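Local coordinates for protein Vv2_1132 (Vibrio vulnificus CMCP6, PDB 5Y9S) that probably regulates transcription as a LysR-type regulator, with a DNA-binding helix-turn-helix domain and a periplasmic-binding-protein-like effector domain, and assembles as a tetramer, at residues D[155-160]-D[277-282]; D[173-178]-D[296-301]; D[198-203]-D[222-227]. All coordinates share one frame; numbering follows the deposited sequence.

Contact 1. Residues D[155-160]-D[277-282]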
loop_
_atom_site.group_PDB
_atom_site.type_symbol
_atom_site.label_atom_id
_atom_site.label_comp_id
_atom_site.label_asym_id
_atom_site.label_seq_id
_atom_site.Cartn_x
_atom_site.Cartn_y
_atom_site.Cartn_z
ATOM N N PHE D 155 -22.221 -25.034 11.274
ATOM C CA PHE D 155 -23.664 -25.202 11.139
ATOM C C PHE D 155 -24.122 -24.450 9.903
ATOM O O PHE D 155 -23.694 -23.313 9.680
ATOM C CB PHE D 155 -24.386 -24.683 12.376
ATOM C CG PHE D 155 -24.179 -25.528 13.576
ATOM C CD1 PHE D 155 -23.047 -25.371 14.357
ATOM C CD2 PHE D 155 -25.105 -26.494 13.925
ATOM C CE1 PHE D 155 -22.840 -26.162 15.468
ATOM C CE2 PHE D 155 -24.908 -27.292 15.034
ATOM C CZ PHE D 155 -23.776 -27.133 15.806
ATOM N N THR D 156 -24.971 -25.081 9.093
ATOM C CA THR D 156 -25.377 -24.456 7.838
ATOM C C THR D 156 -26.666 -25.087 7.332
ATOM O O THR D 156 -27.039 -26.194 7.726
ATOM C CB THR D 156 -24.278 -24.582 6.774
ATOM O OG1 THR D 156 -24.578 -23.736 5.654
ATOM C CG2 THR D 156 -24.161 -26.029 6.314
ATOM N N TYR D 157 -27.352 -24.349 6.464
ATOM C CA TYR D 157 -28.469 -24.882 5.692
ATOM C C TYR D 157 -27.935 -25.705 4.522
ATOM O O TYR D 157 -26.867 -25.411 3.972
ATOM C CB TYR D 157 -29.358 -23.748 5.164
ATOM C CG TYR D 157 -30.047 -22.874 6.210
ATOM C CD1 TYR D 157 -31.054 -23.390 7.016
ATOM C CD2 TYR D 157 -29.697 -21.534 6.376
ATOM C CE1 TYR D 157 -31.689 -22.614 7.967
ATOM C CE2 TYR D 157 -30.328 -20.738 7.328
ATOM C CZ TYR D 157 -31.326 -21.296 8.124
ATOM O OH TYR D 157 -31.974 -20.547 9.075
ATOM N N ASN D 158 -28.688 -26.742 4.141
ATOM C CA ASN D 158 -28.198 -27.718 3.164
ATOM C C ASN D 158 -27.831 -27.040 1.849
ATOM O O ASN D 158 -28.394 -26.014 1.477
ATOM C CB ASN D 158 -29.246 -28.798 2.907
ATOM C CG ASN D 158 -30.513 -28.232 2.305
ATOM O OD1 ASN D 158 -30.510 -27.749 1.172
ATOM N ND2 ASN D 158 -31.605 -28.272 3.066
ATOM N N ILE D 159 -26.884 -27.630 1.131
ATOM C CA ILE D 159 -26.284 -26.994 -0.038
ATOM C C ILE D 159 -26.708 -27.759 -1.286
ATOM O O ILE D 159 -26.405 -28.950 -1.433
ATOM C CB ILE D 159 -24.751 -26.920 0.075
ATOM C CG1 ILE D 159 -24.326 -26.602 1.514
ATOM C CG2 ILE D 159 -24.197 -25.879 -0.886
ATOM C CD1 ILE D 159 -24.021 -27.838 2.342
ATOM N N SER D 160 -27.422 -27.075 -2.173
ATOM C CA SER D 160 -27.683 -27.570 -3.518
ATOM C C SER D 160 -26.539 -27.107 -4.417
ATOM O O SER D 160 -26.333 -25.898 -4.588
ATOM C CB SER D 160 -29.029 -27.054 -4.027
ATOM O OG SER D 160 -29.590 -27.926 -4.991
ATOM N N ILE D 277 -41.934 -24.396 2.785
ATOM C CA ILE D 277 -40.786 -24.935 2.064
ATOM C C ILE D 277 -39.933 -25.734 3.040
ATOM O O ILE D 277 -39.470 -25.165 4.041
ATOM C CB ILE D 277 -39.956 -23.829 1.409
ATOM C CG1 ILE D 277 -40.833 -22.979 0.492
ATOM C CG2 ILE D 277 -38.829 -24.461 0.633
ATOM C CD1 ILE D 277 -40.280 -21.621 0.235
ATOM N N PRO D 278 -39.665 -27.019 2.771
ATOM C CA PRO D 278 -38.842 -27.822 3.684
ATOM C C PRO D 278 -37.381 -27.415 3.627
ATOM O O PRO D 278 -36.868 -27.020 2.579
ATOM C CB PRO D 278 -39.020 -29.248 3.156
ATOM C CG PRO D 278 -39.192 -29.070 1.688
ATOM C CD PRO D 278 -40.011 -27.776 1.551
ATOM N N ILE D 279 -36.700 -27.572 4.759
ATOM C CA ILE D 279 -35.332 -27.100 4.898
ATOM C C ILE D 279 -34.652 -27.906 5.997
ATOM O O ILE D 279 -35.286 -28.306 6.979
ATOM C CB ILE D 279 -35.321 -25.578 5.177
ATOM C CG1 ILE D 279 -34.191 -24.913 4.439
ATOM C CG2 ILE D 279 -35.264 -25.250 6.664
ATOM C CD1 ILE D 279 -34.398 -23.450 4.420
ATOM N N ASP D 280 -33.360 -28.169 5.812
ATOM C CA ASP D 280 -32.567 -28.941 6.762
ATOM C C ASP D 280 -31.414 -28.087 7.258
ATOM O O ASP D 280 -30.846 -27.296 6.500
ATOM C CB ASP D 280 -31.992 -30.239 6.146
ATOM C CG ASP D 280 -32.974 -30.962 5.241
ATOM O OD1 ASP D 280 -34.137 -31.164 5.648
ATOM O OD2 ASP D 280 -32.568 -31.351 4.127
ATOM N N ILE D 281 -31.065 -28.251 8.527
ATOM C CA ILE D 281 -29.929 -27.558 9.117
ATOM C C ILE D 281 -28.890 -28.604 9.473
ATOM O O ILE D 281 -29.157 -29.520 10.265
ATOM C CB ILE D 281 -30.331 -26.734 10.343
ATOM C CG1 ILE D 281 -31.137 -25.510 9.902
ATOM C CG2 ILE D 281 -29.082 -26.306 11.088
ATOM C CD1 ILE D 281 -32.022 -24.946 10.979
ATOM N N LEU D 282 -27.705 -28.464 8.894
ATOM C CA LEU D 282 -26.664 -29.473 8.979
ATOM C C LEU D 282 -25.563 -29.003 9.909
ATOM O O LEU D 282 -25.324 -27.802 10.055
ATOM C CB LEU D 282 -26.082 -29.772 7.594
ATOM C CG LEU D 282 -27.199 -30.132 6.617
ATOM C CD1 LEU D 282 -26.692 -30.320 5.205
ATOM C CD2 LEU D 282 -27.898 -31.378 7.128
#
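Thr156 and Leu282 face each other as a hydrogen-bonded antiparallel pair, joining strand 153-157 to strand 277-286 in the mixed sheet of the LysR effector domain, which has the periplasmic-binding-protein fold. Leu282 N gives a short, almost linear bond to Thr156 O (2.6 Å, 170° at the hydrogen), and Thr156 N returns one to Leu282 O at 2.9 Å. The carbonyl of Asp280 extends the pairing past the strand end: Asn158 N binds Asp280 O at 3.2 Å, with the donor tilted 30° from the carbonyl plane, and Tyr157 CA makes a CA-H...O contact of 3.5 Å to the same oxygen. Between these bonds, Tyr157 and Ile281 form the non-hydrogen-bonded pair. Their side chains run side by side and point the same way, with Ile281 CG1 lying 3.5 Å from Tyr157 CE1. Tyr157 CG stands beside the backbone N (chi1 -63°), on the face shared with Ile281. Ile279 CD1 also touches the CD1 side of this ring. The other surface of the sheet carries Leu282, whose CD1 packs 3.6 Å from Asn158 CA, although Asn158 is poorly ordered as the chain leaves the strand. Further out, the Tyr157 ring meets that of Phe210 with nearly parallel planes, and Ile281 reaches Leu113 and His254, so both side chains are buried between neighbouring elements. The Asp280 carboxylate is held by Ser179, whose OG is hydrogen-bonded to OD1.

Contact 2. Residues D[173-178]-D[296-301]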
loop_
_atom_site.group_PDB
_atom_site.type_symbol
_atom_site.label_atom_id
_atom_site.label_comp_id
_atom_site.label_asym_id
_atom_site.label_seq_id
_atom_site.Cartn_x
_atom_site.Cartn_y
_atom_site.Cartn_z
ATOM N N GLU D 173 -17.432 -34.959 7.850
ATOM C CA GLU D 173 -18.648 -35.671 8.206
ATOM C C GLU D 173 -19.784 -34.672 8.417
ATOM O O GLU D 173 -19.568 -33.548 8.878
ATOM C CB GLU D 173 -18.461 -36.513 9.461
ATOM C CG GLU D 173 -19.632 -37.448 9.753
ATOM C CD GLU D 173 -19.499 -38.140 11.090
ATOM O OE1 GLU D 173 -20.477 -38.785 11.514
ATOM O OE2 GLU D 173 -18.421 -38.039 11.715
ATOM N N LYS D 174 -20.999 -35.091 8.072
ATOM C CA LYS D 174 -22.161 -34.225 8.153
ATOM C C LYS D 174 -23.298 -34.963 8.834
ATOM O O LYS D 174 -23.456 -36.175 8.674
ATOM C CB LYS D 174 -22.596 -33.730 6.770
ATOM C CG LYS D 174 -23.597 -34.601 6.024
ATOM C CD LYS D 174 -24.014 -33.943 4.710
ATOM C CE LYS D 174 -25.071 -34.771 3.997
ATOM N NZ LYS D 174 -24.645 -36.200 3.786
ATOM N N CYS D 175 -24.061 -34.224 9.627
ATOM C CA CYS D 175 -25.225 -34.756 10.310
ATOM C C CYS D 175 -26.327 -33.711 10.253
ATOM O O CYS D 175 -26.079 -32.528 9.996
ATOM C CB CYS D 175 -24.917 -35.146 11.759
ATOM S SG CYS D 175 -25.118 -33.808 12.953
ATOM N N VAL D 176 -27.548 -34.176 10.478
ATOM C CA VAL D 176 -28.746 -33.364 10.363
ATOM C C VAL D 176 -29.115 -32.907 11.766
ATOM O O VAL D 176 -29.411 -33.731 12.637
ATOM C CB VAL D 176 -29.892 -34.159 9.713
ATOM C CG1 VAL D 176 -31.191 -33.341 9.679
ATOM C CG2 VAL D 176 -29.484 -34.617 8.313
ATOM N N ILE D 177 -29.082 -31.592 11.988
ATOM C CA ILE D 177 -29.443 -31.039 13.290
ATOM C C ILE D 177 -30.950 -30.950 13.426
ATOM O O ILE D 177 -31.517 -31.288 14.470
ATOM C CB ILE D 177 -28.798 -29.655 13.480
ATOM C CG1 ILE D 177 -27.289 -29.780 13.608
ATOM C CG2 ILE D 177 -29.406 -28.959 14.690
ATOM C CD1 ILE D 177 -26.878 -30.816 14.598
ATOM N N HIS D 178 -31.615 -30.511 12.364
ATOM C CA HIS D 178 -33.003 -30.095 12.433
ATOM C C HIS D 178 -33.578 -30.103 11.031
ATOM O O HIS D 178 -32.923 -29.658 10.085
ATOM C CB HIS D 178 -33.117 -28.695 13.037
ATOM C CG HIS D 178 -34.358 -28.482 13.831
ATOM N ND1 HIS D 178 -34.592 -27.327 14.540
ATOM C CD2 HIS D 178 -35.435 -29.277 14.033
ATOM C CE1 HIS D 178 -35.763 -27.414 15.145
ATOM N NE2 HIS D 178 -36.296 -28.587 14.852
ATOM N N GLN D 296 -17.607 -34.693 22.551
ATOM C CA GLN D 296 -18.662 -34.539 23.550
ATOM C C GLN D 296 -19.780 -33.655 23.018
ATOM O O GLN D 296 -20.965 -33.946 23.221
ATOM C CB GLN D 296 -18.101 -33.960 24.846
ATOM C CG GLN D 296 -17.268 -34.923 25.668
ATOM C CD GLN D 296 -16.619 -34.237 26.858
ATOM O OE1 GLN D 296 -16.633 -33.012 26.960
ATOM N NE2 GLN D 296 -16.049 -35.024 27.761
ATOM N N PHE D 297 -19.419 -32.583 22.305
ATOM C CA PHE D 297 -20.425 -31.730 21.682
ATOM C C PHE D 297 -21.188 -32.478 20.600
ATOM O O PHE D 297 -22.425 -32.456 20.568
ATOM C CB PHE D 297 -19.767 -30.487 21.090
ATOM C CG PHE D 297 -20.744 -29.401 20.738
ATOM C CD1 PHE D 297 -21.531 -29.498 19.603
ATOM C CD2 PHE D 297 -20.885 -28.286 21.551
ATOM C CE1 PHE D 297 -22.431 -28.503 19.281
ATOM C CE2 PHE D 297 -21.784 -27.289 21.232
ATOM C CZ PHE D 297 -22.558 -27.403 20.097
ATOM N N TRP D 298 -20.460 -33.130 19.690
ATOM C CA TRP D 298 -21.100 -33.792 18.557
ATOM C C TRP D 298 -22.025 -34.914 19.018
ATOM O O TRP D 298 -23.164 -35.021 18.550
ATOM C CB TRP D 298 -20.030 -34.317 17.603
ATOM C CG TRP D 298 -20.559 -35.021 16.414
ATOM C CD1 TRP D 298 -20.994 -36.313 16.352
ATOM C CD2 TRP D 298 -20.708 -34.483 15.093
ATOM N NE1 TRP D 298 -21.405 -36.613 15.076
ATOM C CE2 TRP D 298 -21.242 -35.506 14.283
ATOM C CE3 TRP D 298 -20.438 -33.238 14.516
ATOM C CZ2 TRP D 298 -21.514 -35.321 12.923
ATOM C CZ3 TRP D 298 -20.707 -33.054 13.163
ATOM C CH2 TRP D 298 -21.244 -34.091 12.384
ATOM N N GLN D 299 -21.561 -35.746 19.956
ATOM C CA GLN D 299 -22.376 -36.858 20.433
ATOM C C GLN D 299 -23.639 -36.385 21.133
ATOM O O GLN D 299 -24.564 -37.180 21.323
ATOM C CB GLN D 299 -21.560 -37.754 21.371
ATOM C CG GLN D 299 -21.046 -39.033 20.713
ATOM C CD GLN D 299 -19.707 -38.854 19.999
ATOM O OE1 GLN D 299 -19.017 -37.854 20.179
ATOM N NE2 GLN D 299 -19.339 -39.832 19.180
ATOM N N GLU D 300 -23.709 -35.114 21.512
ATOM C CA GLU D 300 -24.904 -34.626 22.183
ATOM C C GLU D 300 -25.993 -34.178 21.203
ATOM O O GLU D 300 -27.185 -34.269 21.531
ATOM C CB GLU D 300 -24.521 -33.495 23.147
ATOM C CG GLU D 300 -25.316 -33.495 24.453
ATOM C CD GLU D 300 -26.777 -33.193 24.224
ATOM O OE1 GLU D 300 -27.071 -32.215 23.504
ATOM O OE2 GLU D 300 -27.631 -33.929 24.753
ATOM N N ILE D 301 -25.631 -33.732 20.002
ATOM C CA ILE D 301 -26.609 -33.313 18.994
ATOM C C ILE D 301 -26.729 -34.454 17.983
ATOM O O ILE D 301 -26.066 -34.470 16.944
ATOM C CB ILE D 301 -26.222 -31.987 18.328
ATOM C CG1 ILE D 301 -24.724 -31.926 18.048
ATOM C CG2 ILE D 301 -26.613 -30.787 19.182
ATOM C CD1 ILE D 301 -24.319 -30.679 17.317
#
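Cys175 lays its sulfur over one face of the Trp298 indole, a sulfur-aromatic contact where helix 292-300 packs against strand 172-186 of the effector-domain sheet. SG stands 4.2 Å from the centroid of the six-membered ring and 26° off its normal, offset toward the rim. With chi1 at 88°, SG lies between the backbone N and the carbonyl carbon, while CB touches the benzo rim of the indole, 3.6 Å from Trp298 CZ2. Glu173 approaches the same rim obliquely, its carboxylate plane turned 48° from the ring, and OE1 comes within 3.9 Å of Trp298 CZ2. The other carboxylate oxygen of Glu173, OE2, forms a salt bridge to Arg285 NE. Arg285 also makes a cation-pi contact with Trp298, so one arginine links the acid and the indole. No hydrogen bond joins the two segments; sulfur, ring and aliphatic surfaces carry the contact. Further along both segments Ile301 meets Ile177, and Phe155 of strand 153-157 touches both. The two isoleucine side chains meet at an oblique angle, with Ile177 CD1 3.7 Å from Ile301 CD1.

Contact 3. Residues D[198-203]-D[222-227]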
loop_
_atom_site.group_PDB
_atom_site.type_symbol
_atom_site.label_atom_id
_atom_site.label_comp_id
_atom_site.label_asym_id
_atom_site.label_seq_id
_atom_site.Cartn_x
_atom_site.Cartn_y
_atom_site.Cartn_z
ATOM N N GLN D 198 -55.205 -10.443 -3.071
ATOM C CA GLN D 198 -54.833 -9.053 -3.348
ATOM C C GLN D 198 -53.325 -8.865 -3.536
ATOM O O GLN D 198 -52.589 -9.831 -3.754
ATOM C CB GLN D 198 -55.315 -8.140 -2.225
ATOM C CG GLN D 198 -56.353 -7.129 -2.655
ATOM C CD GLN D 198 -57.100 -6.540 -1.475
ATOM O OE1 GLN D 198 -56.876 -6.933 -0.326
ATOM N NE2 GLN D 198 -58.004 -5.599 -1.752
ATOM N N THR D 199 -52.887 -7.605 -3.462
ATOM C CA THR D 199 -51.473 -7.247 -3.503
ATOM C C THR D 199 -50.962 -7.118 -2.071
ATOM O O THR D 199 -51.440 -6.272 -1.304
ATOM C CB THR D 199 -51.257 -5.942 -4.276
ATOM O OG1 THR D 199 -51.263 -6.206 -5.688
ATOM C CG2 THR D 199 -49.927 -5.277 -3.882
ATOM N N ILE D 200 -49.999 -7.953 -1.716
ATOM C CA ILE D 200 -49.579 -8.158 -0.332
ATOM C C ILE D 200 -48.168 -7.619 -0.175
ATOM O O ILE D 200 -47.284 -8.003 -0.950
ATOM C CB ILE D 200 -49.618 -9.643 0.060
ATOM C CG1 ILE D 200 -50.780 -10.346 -0.644
ATOM C CG2 ILE D 200 -49.696 -9.769 1.557
ATOM C CD1 ILE D 200 -50.800 -11.844 -0.441
ATOM N N PRO D 201 -47.910 -6.761 0.806
ATOM C CA PRO D 201 -46.532 -6.341 1.060
ATOM C C PRO D 201 -45.698 -7.540 1.480
ATOM O O PRO D 201 -46.129 -8.373 2.282
ATOM C CB PRO D 201 -46.668 -5.316 2.193
ATOM C CG PRO D 201 -48.139 -5.009 2.291
ATOM C CD PRO D 201 -48.844 -6.227 1.806
ATOM N N TYR D 202 -44.496 -7.627 0.920
ATOM C CA TYR D 202 -43.663 -8.815 1.026
ATOM C C TYR D 202 -42.341 -8.426 1.664
ATOM O O TYR D 202 -41.651 -7.534 1.158
ATOM C CB TYR D 202 -43.454 -9.436 -0.357
ATOM C CG TYR D 202 -42.437 -10.554 -0.403
ATOM C CD1 TYR D 202 -42.378 -11.525 0.594
ATOM C CD2 TYR D 202 -41.547 -10.650 -1.458
ATOM C CE1 TYR D 202 -41.445 -12.555 0.546
ATOM C CE2 TYR D 202 -40.617 -11.682 -1.523
ATOM C CZ TYR D 202 -40.570 -12.622 -0.517
ATOM O OH TYR D 202 -39.636 -13.631 -0.588
ATOM N N LEU D 203 -41.998 -9.083 2.781
ATOM C CA LEU D 203 -40.735 -8.862 3.490
ATOM C C LEU D 203 -39.788 -10.004 3.124
ATOM O O LEU D 203 -39.980 -11.138 3.569
ATOM C CB LEU D 203 -40.952 -8.798 5.002
ATOM C CG LEU D 203 -42.183 -8.056 5.528
ATOM C CD1 LEU D 203 -42.613 -8.610 6.899
ATOM C CD2 LEU D 203 -41.901 -6.571 5.625
ATOM N N LEU D 222 -46.792 -19.327 -7.389
ATOM C CA LEU D 222 -47.864 -19.075 -6.439
ATOM C C LEU D 222 -48.832 -18.012 -6.940
ATOM O O LEU D 222 -48.414 -17.016 -7.544
ATOM C CB LEU D 222 -47.293 -18.647 -5.081
ATOM C CG LEU D 222 -46.551 -19.732 -4.299
ATOM C CD1 LEU D 222 -46.179 -19.219 -2.923
ATOM C CD2 LEU D 222 -47.364 -21.010 -4.195
ATOM N N PRO D 223 -50.130 -18.193 -6.682
ATOM C CA PRO D 223 -51.133 -17.211 -7.126
ATOM C C PRO D 223 -51.187 -15.962 -6.252
ATOM O O PRO D 223 -52.265 -15.410 -6.010
ATOM C CB PRO D 223 -52.456 -17.992 -7.044
ATOM C CG PRO D 223 -52.084 -19.438 -6.731
ATOM C CD PRO D 223 -50.739 -19.391 -6.081
ATOM N N LEU D 224 -50.039 -15.514 -5.767
ATOM C CA LEU D 224 -49.958 -14.304 -4.966
ATOM C C LEU D 224 -49.411 -13.161 -5.806
ATOM O O LEU D 224 -48.753 -13.367 -6.827
ATOM C CB LEU D 224 -49.064 -14.506 -3.735
ATOM C CG LEU D 224 -49.600 -15.384 -2.604
ATOM C CD1 LEU D 224 -51.092 -15.133 -2.377
ATOM C CD2 LEU D 224 -49.333 -16.851 -2.892
ATOM N N THR D 225 -49.691 -11.944 -5.356
ATOM C CA THR D 225 -49.071 -10.745 -5.909
ATOM C C THR D 225 -48.307 -10.095 -4.759
ATOM O O THR D 225 -48.849 -9.280 -4.009
ATOM C CB THR D 225 -50.110 -9.809 -6.529
ATOM O OG1 THR D 225 -50.978 -10.571 -7.377
ATOM C CG2 THR D 225 -49.431 -8.716 -7.360
ATOM N N LEU D 226 -47.042 -10.468 -4.623
ATOM C CA LEU D 226 -46.203 -10.014 -3.524
ATOM C C LEU D 226 -45.398 -8.797 -3.964
ATOM O O LEU D 226 -44.556 -8.897 -4.862
ATOM C CB LEU D 226 -45.273 -11.132 -3.055
ATOM C CG LEU D 226 -45.954 -12.466 -2.760
ATOM C CD1 LEU D 226 -44.931 -13.512 -2.368
ATOM C CD2 LEU D 226 -47.003 -12.297 -1.666
ATOM N N LYS D 227 -45.645 -7.656 -3.317
ATOM C CA LYS D 227 -44.893 -6.446 -3.605
ATOM C C LYS D 227 -43.771 -6.286 -2.585
ATOM O O LYS D 227 -44.049 -5.983 -1.416
ATOM C CB LYS D 227 -45.814 -5.228 -3.587
ATOM C CG LYS D 227 -45.096 -3.892 -3.489
ATOM C CD LYS D 227 -46.080 -2.791 -3.125
ATOM C CE LYS D 227 -45.528 -1.840 -2.069
ATOM N NZ LYS D 227 -46.553 -1.534 -1.009
#
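Ile200 and Leu226 lie side by side and point the same way, as a parallel bridge between the two strands of a beta-alpha-beta unit, strand 199-205, helix 210-220 and strand 225-232. Three backbone bonds of 2.9 Å hold the strands: Ile200 N to Thr225 O, Lys227 N to Ile200 O, and Tyr202 N to Lys227 O. The first is nearly straight, at 170°, whereas in the last Tyr202 N sits well above the plane of the Lys227 carbonyl. The short strand segments diverge by 49°.

On the face carrying Ile200 and Leu226, Ile200 CD1 sits at a corner, touching one branch of each of two leucines: Leu224 CD1 at 3.8 Å and Leu226 CD2 at 4.0 Å. The other branch of Leu226 forms a second bump, with CD1 over the centre of the Tyr202 ring, 4.3 Å above its plane. Leu226 CB meanwhile abuts Tyr202 CB at 3.7 Å. Tyr202 CG is anti to the backbone N (chi1 171°). Helix 210-220 covers the Leu226 and Tyr202 end: its Val215 and Leu219 touch the tyrosine, as does Trp250 of strand 248-252, and Tyr202 OH is hydrogen-bonded to Glu216 of helix 210-220.

The opposite surface is more exposed. There Thr225 CG2 rests 3.5 Å from Thr199 OG1, and the CB of Lys227 meets the methyl of Thr199. The division of chemistry is clear: backbone bonds fix the parallel register, branched aliphatic groups and the Tyr202 ring close the face of Ile200 and Leu226, and threonines with the aliphatic base of a lysine line the more solvent-accessible side, where no side-chain hydrogen bond spans the two segments.

How the contacts relate
From the N terminus, the chain passes through the helix-turn-helix region before reaching strand 153-157, where contact 1 opens. Strand 172-186 follows and opens contact 2. Contact 3 then opens and closes within the span of both others, completing its loop over helix 210-220. Contact 1 closes when strand 277-286, the sheet neighbour of 172-186, returns beside 153-157. Contact 2 closes last, tying the C-terminal helix 292-300 to strand 172-186, so these two cross. They also touch: Ile281 probably exchanges backbone hydrogen bonds with Ile177 and His178, a classic beta bulge. Contact 3 sits apart, its centre about 25 Å from that of contact 1 and 38 Å from that of contact 2, but belongs to the same branched sheet.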